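Local coordinates for protein tRNA modification GTPase MnmE (Chlorobium tepidum, PDB 3GEE) that probably hydrolyses GTP and takes part in adding a carboxymethylaminomethyl group to the wobble uridine (U34) of certain tRNAs, at residues F133-L141 and Q454-L465. Residues are numbered along the deposited sequence; the frame is centred on the assembly and turned at random.
With FON (N-{[4-({[(6R)-2-amino-5-formyl-4-oxo-1,4,5,6,7,8-hexahydropteridin-6-yl]methyl}amino)phenyl]carbonyl}-L-glutamic acid), chain C.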
loop_
_atom_site.group_PDB
_atom_site.type_symbol
_atom_site.label_atom_id
_atom_site.label_comp_id
_atom_site.label_asym_id
_atom_site.label_seq_id
_atom_site.Cartn_x
_atom_site.Cartn_y
_atom_site.Cartn_z
ATOM N N PHE A 133 16.564 10.586 -14.780
ATOM C CA PHE A 133 16.585 11.534 -15.880
ATOM C C PHE A 133 17.914 12.281 -15.950
ATOM O O PHE A 133 18.486 12.432 -17.030
ATOM C CB PHE A 133 15.428 12.530 -15.786
ATOM C CG PHE A 133 15.622 13.747 -16.643
ATOM C CD1 PHE A 133 15.451 13.680 -18.022
ATOM C CD2 PHE A 133 16.008 14.953 -16.076
ATOM C CE1 PHE A 133 15.647 14.804 -18.821
ATOM C CE2 PHE A 133 16.208 16.079 -16.867
ATOM C CZ PHE A 133 16.026 16.005 -18.241
ATOM N N LEU A 134 18.382 12.760 -14.799
ATOM C CA LEU A 134 19.625 13.526 -14.718
ATOM C C LEU A 134 20.844 12.710 -15.151
ATOM O O LEU A 134 21.748 13.230 -15.797
ATOM C CB LEU A 134 19.817 14.083 -13.304
ATOM C CG LEU A 134 19.476 15.548 -12.992
ATOM C CD1 LEU A 134 18.445 16.151 -13.931
ATOM C CD2 LEU A 134 19.034 15.689 -11.538
ATOM N N ASN A 135 20.850 11.427 -14.803
ATOM C CA ASN A 135 21.878 10.501 -15.274
ATOM C C ASN A 135 21.673 10.061 -16.721
ATOM O O ASN A 135 22.488 9.320 -17.265
ATOM C CB ASN A 135 21.961 9.278 -14.365
ATOM C CG ASN A 135 22.547 9.601 -13.008
ATOM O OD1 ASN A 135 23.160 10.652 -12.814
ATOM N ND2 ASN A 135 22.365 8.691 -12.057
ATOM N N GLY A 136 20.578 10.503 -17.333
ATOM C CA GLY A 136 20.339 10.277 -18.754
ATOM C C GLY A 136 19.850 8.894 -19.133
ATOM O O GLY A 136 19.746 8.580 -20.317
ATOM N N ARG A 137 19.545 8.061 -18.143
ATOM C CA ARG A 137 19.002 6.737 -18.420
ATOM C C ARG A 137 17.636 6.857 -19.094
ATOM O O ARG A 137 17.237 5.993 -19.877
ATOM C CB ARG A 137 18.882 5.916 -17.137
ATOM C CG ARG A 137 18.669 4.427 -17.386
ATOM C CD ARG A 137 18.236 3.671 -16.131
ATOM N NE ARG A 137 16.916 4.075 -15.640
ATOM C CZ ARG A 137 15.760 3.723 -16.196
ATOM N NH1 ARG A 137 14.617 4.144 -15.669
ATOM N NH2 ARG A 137 15.741 2.960 -17.283
ATOM N N ILE A 138 16.944 7.954 -18.793
ATOM C CA ILE A 138 15.563 8.161 -19.203
ATOM C C ILE A 138 15.349 9.659 -19.466
ATOM O O ILE A 138 16.048 10.487 -18.877
ATOM C CB ILE A 138 14.608 7.577 -18.111
ATOM C CG1 ILE A 138 13.552 6.666 -18.737
ATOM C CG2 ILE A 138 14.002 8.648 -17.208
ATOM C CD1 ILE A 138 14.098 5.341 -19.293
ATOM N N ASP A 139 14.423 10.008 -20.364
ATOM C CA ASP A 139 14.157 11.430 -20.675
ATOM C C ASP A 139 12.937 12.011 -19.942
ATOM O O ASP A 139 12.215 11.283 -19.258
ATOM C CB ASP A 139 14.105 11.695 -22.196
ATOM C CG ASP A 139 12.880 11.081 -22.886
ATOM O OD1 ASP A 139 11.875 10.761 -22.218
ATOM O OD2 ASP A 139 12.918 10.935 -24.126
ATOM N N LEU A 140 12.715 13.319 -20.088
ATOM C CA LEU A 140 11.615 14.005 -19.404
ATOM C C LEU A 140 10.252 13.408 -19.698
ATOM O O LEU A 140 9.428 13.274 -18.792
ATOM C CB LEU A 140 11.591 15.499 -19.721
ATOM C CG LEU A 140 11.986 16.450 -18.591
ATOM C CD1 LEU A 140 11.482 17.849 -18.903
ATOM C CD2 LEU A 140 11.441 15.978 -17.243
ATOM N N LEU A 141 10.016 13.061 -20.961
ATOM C CA LEU A 141 8.781 12.389 -21.340
ATOM C C LEU A 141 8.629 11.092 -20.551
ATOM O O LEU A 141 7.605 10.868 -19.896
ATOM C CB LEU A 141 8.747 12.104 -22.842
ATOM C CG LEU A 141 8.462 13.262 -23.803
ATOM C CD1 LEU A 141 8.572 12.770 -25.235
ATOM C CD2 LEU A 141 7.085 13.887 -23.555
ATOM N N GLN A 454 13.354 21.040 -25.328
ATOM C CA GLN A 454 12.921 21.330 -23.959
ATOM C C GLN A 454 11.914 20.315 -23.427
ATOM O O GLN A 454 11.877 20.040 -22.226
ATOM C CB GLN A 454 12.341 22.741 -23.861
ATOM C CG GLN A 454 13.358 23.794 -23.459
ATOM C CD GLN A 454 12.831 25.212 -23.579
ATOM O OE1 GLN A 454 11.640 25.469 -23.392
ATOM N NE2 GLN A 454 13.726 26.146 -23.891
ATOM N N ILE A 455 11.105 19.761 -24.325
ATOM C CA ILE A 455 10.066 18.819 -23.927
ATOM C C ILE A 455 10.655 17.457 -23.546
ATOM O O ILE A 455 10.057 16.720 -22.763
ATOM C CB ILE A 455 8.921 18.697 -24.986
ATOM C CG1 ILE A 455 9.026 17.418 -25.812
ATOM C CG2 ILE A 455 8.860 19.926 -25.892
ATOM C CD1 ILE A 455 7.675 16.850 -26.162
ATOM N N THR A 456 11.830 17.140 -24.088
ATOM C CA THR A 456 12.512 15.880 -23.789
ATOM C C THR A 456 13.599 16.054 -22.728
ATOM O O THR A 456 14.201 15.078 -22.280
ATOM C CB THR A 456 13.119 15.229 -25.056
ATOM O OG1 THR A 456 14.071 16.119 -25.652
ATOM C CG2 THR A 456 12.034 14.899 -26.067
ATOM N N GLY A 457 13.846 17.299 -22.335
ATOM C CA GLY A 457 14.804 17.601 -21.280
ATOM C C GLY A 457 16.216 17.927 -21.739
ATOM O O GLY A 457 17.129 18.018 -20.913
ATOM N N LYS A 458 16.403 18.098 -23.049
ATOM C CA LYS A 458 17.700 18.505 -23.607
ATOM C C LYS A 458 18.168 19.807 -22.968
ATOM O O LYS A 458 19.342 19.956 -22.624
ATOM C CB LYS A 458 17.631 18.651 -25.132
ATOM C CG LYS A 458 17.927 17.369 -25.896
ATOM C CD LYS A 458 19.432 17.168 -26.092
ATOM C CE LYS A 458 19.838 15.698 -25.954
ATOM N NZ LYS A 458 19.240 14.812 -26.995
ATOM N N VAL A 459 17.231 20.737 -22.808
ATOM C CA VAL A 459 17.472 21.954 -22.048
ATOM C C VAL A 459 16.766 21.839 -20.692
ATOM O O VAL A 459 15.541 21.981 -20.594
ATOM C CB VAL A 459 17.024 23.210 -22.823
ATOM C CG1 VAL A 459 17.465 24.473 -22.094
ATOM C CG2 VAL A 459 17.586 23.189 -24.236
ATOM N N VAL A 460 17.559 21.552 -19.661
ATOM C CA VAL A 460 17.080 21.428 -18.280
ATOM C C VAL A 460 16.784 22.807 -17.676
ATOM O O VAL A 460 17.637 23.700 -17.709
ATOM C CB VAL A 460 18.105 20.655 -17.380
ATOM C CG1 VAL A 460 18.032 19.155 -17.629
ATOM C CG2 VAL A 460 19.542 21.167 -17.593
ATOM N N ASN A 461 15.579 22.983 -17.135
ATOM C CA ASN A 461 15.190 24.263 -16.532
ATOM C C ASN A 461 15.238 24.300 -15.003
ATOM O O ASN A 461 15.143 25.374 -14.405
ATOM C CB ASN A 461 13.811 24.712 -17.027
ATOM C CG ASN A 461 13.882 25.543 -18.300
ATOM O OD1 ASN A 461 14.483 26.623 -18.327
ATOM N ND2 ASN A 461 13.250 25.050 -19.361
ATOM N N GLU A 462 15.375 23.126 -14.384
ATOM C CA GLU A 462 15.449 22.983 -12.922
ATOM C C GLU A 462 14.361 23.766 -12.178
ATOM O O GLU A 462 14.525 24.126 -11.013
ATOM C CB GLU A 462 16.845 23.355 -12.400
ATOM C CG GLU A 462 17.185 22.740 -11.037
ATOM C CD GLU A 462 18.493 23.246 -10.441
ATOM O OE1 GLU A 462 19.089 22.510 -9.624
ATOM O OE2 GLU A 462 18.928 24.371 -10.779
ATOM N N GLU A 463 13.265 24.045 -12.875
ATOM C CA GLU A 463 12.073 24.648 -12.288
ATOM C C GLU A 463 10.904 24.060 -13.049
ATOM O O GLU A 463 9.802 23.907 -12.516
ATOM C CB GLU A 463 12.089 26.170 -12.417
ATOM C CG GLU A 463 11.275 26.876 -11.336
ATOM C CD GLU A 463 10.712 28.215 -11.787
ATOM O OE1 GLU A 463 9.864 28.230 -12.705
ATOM O OE2 GLU A 463 11.104 29.252 -11.215
ATOM N N VAL A 464 11.169 23.740 -14.313
ATOM C CA VAL A 464 10.332 22.841 -15.084
ATOM C C VAL A 464 10.395 21.467 -14.413
ATOM O O VAL A 464 9.367 20.808 -14.238
ATOM C CB VAL A 464 10.798 22.771 -16.563
ATOM C CG1 VAL A 464 10.281 21.514 -17.257
ATOM C CG2 VAL A 464 10.358 24.022 -17.322
ATOM N N LEU A 465 11.602 21.060 -14.015
ATOM C CA LEU A 465 11.816 19.785 -13.328
ATOM C C LEU A 465 11.096 19.730 -11.986
ATOM O O LEU A 465 10.492 18.710 -11.639
ATOM C CB LEU A 465 13.308 19.525 -13.106
ATOM C CG LEU A 465 14.247 19.293 -14.291
ATOM C CD1 LEU A 465 15.648 19.031 -13.766
ATOM C CD2 LEU A 465 13.777 18.137 -15.163
HETATM N N1 FON C . 11.625 -3.407 -9.583
HETATM C C2 FON C . 12.642 -3.168 -8.730
HETATM N NA2 FON C . 12.990 -4.133 -7.839
HETATM N N3 FON C . 13.328 -1.995 -8.732
HETATM C C4 FON C . 13.040 -0.989 -9.588
HETATM O O4 FON C . 13.712 0.063 -9.536
HETATM C C4A FON C . 11.913 -1.198 -10.544
HETATM N N5 FON C . 11.441 -0.334 -11.538
HETATM C C6 FON C . 11.113 -1.080 -12.766
HETATM C C7 FON C . 9.815 -1.778 -12.376
HETATM N N8 FON C . 10.184 -2.740 -11.346
HETATM C C8A FON C . 11.218 -2.502 -10.487
HETATM C C9 FON C . 10.992 -0.249 -14.046
HETATM N N10 FON C . 12.150 0.605 -14.271
HETATM C C11 FON C . 16.189 -0.374 -14.681
HETATM C C12 FON C . 15.486 0.282 -15.690
HETATM C C13 FON C . 14.137 0.597 -15.536
HETATM C C14 FON C . 13.461 0.246 -14.371
HETATM C C15 FON C . 14.171 -0.399 -13.347
HETATM C C16 FON C . 15.523 -0.717 -13.499
HETATM C C FON C . 17.648 -0.685 -14.903
HETATM O O FON C . 18.258 -1.357 -14.085
HETATM N N FON C . 18.231 -0.184 -16.001
HETATM C CA FON C . 19.257 -0.812 -16.829
HETATM C CB FON C . 18.741 -2.073 -17.532
HETATM C CG FON C . 19.841 -2.919 -18.183
HETATM C CD FON C . 19.548 -4.402 -18.052
HETATM O OE1 FON C . 19.808 -4.968 -16.964
HETATM O OE2 FON C . 19.061 -5.015 -19.034
HETATM C CT FON C . 19.750 0.180 -17.850
HETATM O O1 FON C . 20.983 0.299 -18.042
HETATM O O2 FON C . 18.898 0.856 -18.473
HETATM C CP1 FON C . 11.306 0.911 -11.362
HETATM O O3 FON C . 10.207 1.433 -11.431
#
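F133 pushes its phenyl ring edge-first into the turn that follows helix 441-456. CG is anti to the backbone N (chi1 163°), which carries the ring from the end of helix 127-134 toward the other segment. From CB outward, the CD1 edge faces D139 CA of the same segment, and L140 CG lies over one ring face, beside CE1 and CZ. On the CD2 side L465 CD2 reaches F133 CE2 obliquely at 3.6 Å, and V460 CG1 meets CE2 at the ring edge. Across the ring CE1 faces T456 O, and the tip, CZ, comes to 3.5 Å from G457 O. G457, with positive phi, is the C-prime residue of a Schellman motif ending helix 441-456; its CA lies 3.6 Å from F133 CZ.

The contact joins the chain leaving the N-terminal, folate-binding domain to the C-terminal part of the helical domain. Its one hydrogen bond across runs from L140 N to T456 O (3.2 Å, nearly straight at 166°). D139, the N-cap of helix 140-151, lays its CB 3.4 Å from the same T456 O, while its carboxylate turns to Q142 N and S170 OG. L140 inserts between the two helix ends: its CB passes I455 O, and CD2 lies 3.8 Å from L465 CD2. Beyond it, L141 CD2 touches I455 CD1, and both side chains also rest on L173 of helix 168-177. R137, in the intervening loop, turns one guanidinium face to the C12 edge of the folinic acid's aminobenzoyl ring, the two planes steeply tilted; K476 also binds this ligand.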